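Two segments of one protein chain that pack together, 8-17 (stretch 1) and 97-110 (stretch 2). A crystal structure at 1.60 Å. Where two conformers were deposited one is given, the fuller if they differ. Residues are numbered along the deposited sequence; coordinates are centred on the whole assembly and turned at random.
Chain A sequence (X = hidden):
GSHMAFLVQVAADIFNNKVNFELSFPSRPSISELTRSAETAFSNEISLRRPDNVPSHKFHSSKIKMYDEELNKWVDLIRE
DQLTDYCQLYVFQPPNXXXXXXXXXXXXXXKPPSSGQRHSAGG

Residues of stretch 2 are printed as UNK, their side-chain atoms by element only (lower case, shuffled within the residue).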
# COMPACT_ATOMS: atom_id res chain seq x y z
N VAL A 8 4.31 7.38 -5.87
CA VAL A 8 4.73 6.05 -5.43
C VAL A 8 3.56 5.09 -5.66
O VAL A 8 2.43 5.44 -5.38
CB VAL A 8 5.08 6.06 -3.92
CG1 VAL A 8 5.57 4.68 -3.50
CG2 VAL A 8 6.14 7.12 -3.62
N GLN A 9 3.82 3.89 -6.17
CA GLN A 9 2.76 2.86 -6.28
C GLN A 9 2.81 2.02 -5.03
O GLN A 9 3.88 1.55 -4.65
CB GLN A 9 3.00 1.95 -7.48
CG GLN A 9 3.10 2.66 -8.81
CD GLN A 9 3.45 1.69 -9.92
OE1 GLN A 9 2.59 0.94 -10.40
NE2 GLN A 9 4.73 1.67 -10.32
N VAL A 10 1.68 1.84 -4.35
CA VAL A 10 1.65 1.03 -3.13
C VAL A 10 0.64 -0.11 -3.28
O VAL A 10 -0.56 0.12 -3.55
CB VAL A 10 1.33 1.90 -1.90
CG1 VAL A 10 1.67 1.16 -0.65
CG2 VAL A 10 2.13 3.19 -1.96
N ALA A 11 1.12 -1.33 -3.12
CA ALA A 11 0.28 -2.50 -3.27
C ALA A 11 0.11 -3.24 -1.94
O ALA A 11 0.96 -3.16 -1.05
CB ALA A 11 0.86 -3.44 -4.34
N ALA A 12 -1.01 -3.95 -1.83
CA ALA A 12 -1.28 -4.81 -0.69
C ALA A 12 -2.32 -5.86 -1.06
O ALA A 12 -3.02 -5.72 -2.07
CB ALA A 12 -1.77 -3.99 0.52
N ASP A 13 -2.42 -6.90 -0.24
CA ASP A 13 -3.50 -7.87 -0.42
C ASP A 13 -4.68 -7.54 0.47
O ASP A 13 -4.57 -7.57 1.69
CB ASP A 13 -3.00 -9.29 -0.19
CG ASP A 13 -2.18 -9.80 -1.36
OD1 ASP A 13 -2.77 -10.01 -2.44
OD2 ASP A 13 -0.95 -9.95 -1.22
N ILE A 14 -5.80 -7.20 -0.16
CA ILE A 14 -7.02 -6.85 0.58
C ILE A 14 -8.17 -7.80 0.21
O ILE A 14 -8.61 -7.84 -0.94
CB ILE A 14 -7.44 -5.39 0.31
CG1 ILE A 14 -6.26 -4.40 0.50
CG2 ILE A 14 -8.66 -5.02 1.16
CD1 ILE A 14 -5.82 -4.15 1.95
N PHE A 15 -8.65 -8.55 1.19
CA PHE A 15 -9.66 -9.60 0.98
C PHE A 15 -9.39 -10.49 -0.23
O PHE A 15 -10.27 -10.66 -1.07
CB PHE A 15 -11.06 -9.00 0.81
CG PHE A 15 -11.54 -8.27 2.01
CD1 PHE A 15 -11.76 -8.94 3.20
CD2 PHE A 15 -11.80 -6.91 1.95
CE1 PHE A 15 -12.21 -8.26 4.33
CE2 PHE A 15 -12.27 -6.22 3.07
CZ PHE A 15 -12.47 -6.90 4.26
N ASN A 16 -8.19 -11.02 -0.34
CA ASN A 16 -7.86 -11.91 -1.47
C ASN A 16 -7.87 -11.26 -2.86
O ASN A 16 -8.02 -11.96 -3.87
CB ASN A 16 -8.77 -13.16 -1.47
CG ASN A 16 -8.34 -14.20 -0.46
OD1 ASN A 16 -7.15 -14.48 -0.30
ND2 ASN A 16 -9.31 -14.81 0.21
N ASN A 17 -7.74 -9.94 -2.93
CA ASN A 17 -7.42 -9.28 -4.19
C ASN A 17 -6.16 -8.46 -3.99
O ASN A 17 -5.97 -7.87 -2.94
CB ASN A 17 -8.56 -8.35 -4.63
CG ASN A 17 -9.83 -9.10 -4.95
OD1 ASN A 17 -10.82 -9.00 -4.23
ND2 ASN A 17 -9.81 -9.86 -6.04
N UNK A 97 -7.18 -12.32 10.29
CA UNK A 97 -8.18 -13.26 9.78
C UNK A 97 -8.62 -13.05 8.33
O UNK A 97 -9.16 -13.96 7.70
c UNK A 97 -9.47 -13.16 10.62
c UNK A 97 -10.63 -12.96 12.86
o UNK A 97 -11.67 -13.54 12.47
o UNK A 97 -10.63 -12.15 13.80
c UNK A 97 -9.31 -13.24 12.13
N UNK A 98 -8.46 -11.83 7.83
CA UNK A 98 -9.15 -11.46 6.60
C UNK A 98 -8.26 -11.24 5.42
O UNK A 98 -8.70 -11.38 4.28
c UNK A 98 -9.95 -8.73 9.76
c UNK A 98 -10.01 -10.22 6.83
c UNK A 98 -10.90 -10.39 8.00
c UNK A 98 -12.07 -9.73 11.36
c UNK A 98 -11.21 -8.77 11.83
n UNK A 98 -12.54 -11.13 9.33
c UNK A 98 -11.96 -11.25 8.10
c UNK A 98 -11.85 -10.19 10.06
c UNK A 98 -10.16 -8.27 11.04
c UNK A 98 -10.81 -9.71 9.24
N UNK A 99 -7.00 -10.90 5.67
CA UNK A 99 -6.10 -10.50 4.60
C UNK A 99 -4.84 -11.33 4.61
O UNK A 99 -4.02 -11.23 5.53
c UNK A 99 -7.40 -7.51 6.06
c UNK A 99 -5.74 -9.01 4.74
c UNK A 99 -8.83 -7.12 4.44
n UNK A 99 -8.57 -6.87 5.71
n UNK A 99 -7.86 -7.88 3.96
c UNK A 99 -6.94 -8.14 4.95
N UNK A 100 -4.69 -12.17 3.59
CA UNK A 100 -3.50 -13.01 3.50
C UNK A 100 -2.76 -12.78 2.20
O UNK A 100 -3.35 -12.37 1.19
c UNK A 100 -7.54 -15.66 3.79
c UNK A 100 -3.85 -14.50 3.70
c UNK A 100 -6.26 -14.94 4.26
n UNK A 100 -8.71 -15.43 4.69
c UNK A 100 -5.20 -14.93 3.16
N UNK A 101 -1.46 -13.02 2.24
CA UNK A 101 -0.60 -12.80 1.10
C UNK A 101 -0.96 -13.73 -0.04
O UNK A 101 -1.41 -14.86 0.18
c UNK A 101 0.95 -12.17 3.92
c UNK A 101 0.87 -12.99 1.50
o UNK A 101 0.18 -13.14 4.16
o UNK A 101 1.35 -11.39 4.80
c UNK A 101 1.39 -11.93 2.48
N UNK A 102 -0.79 -13.24 -1.26
CA UNK A 102 -0.94 -14.06 -2.45
C UNK A 102 0.11 -13.63 -3.45
O UNK A 102 0.63 -12.51 -3.38
c UNK A 102 -2.31 -13.87 -3.08
o UNK A 102 -2.30 -12.71 -3.89
N UNK A 103 0.43 -14.51 -4.38
CA UNK A 103 1.35 -14.14 -5.44
C UNK A 103 0.54 -13.72 -6.65
O UNK A 103 1.03 -13.81 -7.78
c UNK A 103 2.25 -15.32 -5.81
o UNK A 103 2.58 -18.49 -5.03
c UNK A 103 3.28 -17.47 -5.07
c UNK A 103 2.73 -16.14 -4.64
n UNK A 103 4.53 -17.48 -5.53
N UNK A 104 -0.71 -13.31 -6.44
CA UNK A 104 -1.48 -12.73 -7.53
C UNK A 104 -0.73 -11.48 -7.97
O UNK A 104 -0.21 -10.73 -7.13
n UNK A 104 -7.30 -13.90 -5.37
c UNK A 104 -5.97 -14.32 -5.87
c UNK A 104 -5.19 -13.15 -6.42
c UNK A 104 -2.90 -12.37 -7.09
c UNK A 104 -3.78 -13.58 -6.80
N UNK A 105 -0.63 -11.27 -9.27
CA UNK A 105 0.19 -10.17 -9.77
C UNK A 105 -0.34 -8.80 -9.33
O UNK A 105 -1.55 -8.61 -9.13
o UNK A 105 -2.11 -11.01 -13.77
c UNK A 105 -1.04 -10.49 -13.40
o UNK A 105 -0.01 -10.46 -14.12
c UNK A 105 0.31 -10.22 -11.29
c UNK A 105 -0.97 -9.88 -12.01
N UNK A 106 0.58 -7.86 -9.18
CA UNK A 106 0.22 -6.50 -8.86
C UNK A 106 -0.38 -5.83 -10.11
O UNK A 106 0.28 -5.74 -11.16
c UNK A 106 1.10 -4.26 -8.09
c UNK A 106 1.46 -5.71 -8.36
c UNK A 106 2.00 -6.34 -7.08
c UNK A 106 3.31 -5.71 -6.61
N UNK A 107 -1.62 -5.34 -10.00
CA UNK A 107 -2.33 -4.74 -11.14
C UNK A 107 -1.85 -3.33 -11.39
O UNK A 107 -1.16 -2.76 -10.52
c UNK A 107 -3.68 -4.61 -9.18
c UNK A 107 -2.47 -5.41 -8.80
c UNK A 107 -3.79 -4.73 -10.67
N UNK A 108 -2.19 -2.76 -12.56
CA UNK A 108 -1.88 -1.35 -12.83
C UNK A 108 -2.44 -0.45 -11.73
O UNK A 108 -3.59 -0.64 -11.31
c UNK A 108 -2.61 -1.08 -14.16
c UNK A 108 -2.64 -2.42 -14.84
c UNK A 108 -2.82 -3.42 -13.72
N UNK A 109 -1.63 0.50 -11.27
CA UNK A 109 -2.03 1.39 -10.18
C UNK A 109 -3.25 2.24 -10.50
O UNK A 109 -3.41 2.71 -11.63
c UNK A 109 -0.87 2.30 -9.80
N UNK A 110 -4.12 2.42 -9.51
CA UNK A 110 -5.27 3.32 -9.63
C UNK A 110 -5.26 4.37 -8.53
O UNK A 110 -4.59 4.20 -7.50
s UNK A 110 -8.87 1.24 -8.58
c UNK A 110 -6.62 2.54 -9.64
c UNK A 110 -8.20 -0.20 -9.40
c UNK A 110 -7.30 2.18 -8.31
O HOH W 1 0.86 0.84 -12.36
O HOH W 2 -5.62 -10.58 1.59
O HOH W 3 -4.93 -13.19 -0.77

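Position 97 has three side-chain carbons, the third carrying two oxygens. It touches nothing on stretch 1. It is Glu97.

Position 98 has one carbon, then fused five- and six-membered rings holding eight carbons and one nitrogen. Its CB lies 3.9 Å from Phe15 CE1. It is Trp98, and its ring system leads away from stretch 1.

Position 99 has one carbon and a five-membered ring of three carbons and two nitrogens. A ring nitrogen lies 3.0 Å from Phe15 N, and a ring carbon lies 3.6 Å from Phe15 CE1. This is His99. Phe15 N donates a nearly straight hydrogen bond to ND1, so ND1 acts as acceptor. The edge of this ring also points at the face of Phe15, the close carbon being CE1.

Position 100 has four carbons in a row ending in nitrogen. Its CA-to-CB bond points away, yet a carbon of the chain lies 4.0 Å from Asn16 OD1. It is Lys100. Its NZ gives a weak bond to Glu97 O. Its backbone O accepts from waters 2 and 3, which also bind Asn16 N and Asn16 OD1.

Position 101 has three carbons, the third with two oxygens; the CA-to-CB bond points away. Its CA sits 3.7 Å from Asp13 OD2. It is Glu101.

Position 102 has one carbon and one oxygen. The oxygen lies 3.1 Å from Asp13 OD1. It is Ser102. Its OG donates to Asp13 OD1, and Ser102 N makes a weak bond to Asp13 OD2 at 3.3 Å.

Position 103 has three carbons, the third carrying one oxygen and one nitrogen, and makes no contact. It is Gln103.

Position 104 has four carbons in a row ending in nitrogen. That nitrogen lies 2.6 Å from Asn16 O. It is Lys104, and its NZ donates to Asn16 O. Its backbone N donates to Ser102 OG, 3.1 Å.

Position 105, three carbons with two oxygens on the last, is out of reach. It is Glu105.

Position 106 has four carbons, forked at the first, with one arm two carbons long. A carbon lies 3.8 Å from Ala11 CB. It is Ile106, and that carbon is CG2.

Positions 107 and 108 each have three carbons closing a ring onto the backbone N. Neither makes a contact. They are Pro107 and Pro108.

Position 109 has one carbon, CB, 3.8 Å from Gln9 OE1. It is Ala109.

Position 110 has two carbons, a sulfur and a carbon, unbranched. It is out of reach. It is Met110.

The contact works by an irregular segment following a strand and its type I' turn. Asp13, its CA-to-CB bond toward stretch 2, gives both carboxylate oxygens to Ser102. His99 and Lys104 bind backbone atoms of the turn. Water 1 bridges Gln9 OE1 and Ala109 N; waters 2 and 3 bridge Asn16 and Lys100 O.

Stretch 2 97-110: EWHKESQKEIPPAM
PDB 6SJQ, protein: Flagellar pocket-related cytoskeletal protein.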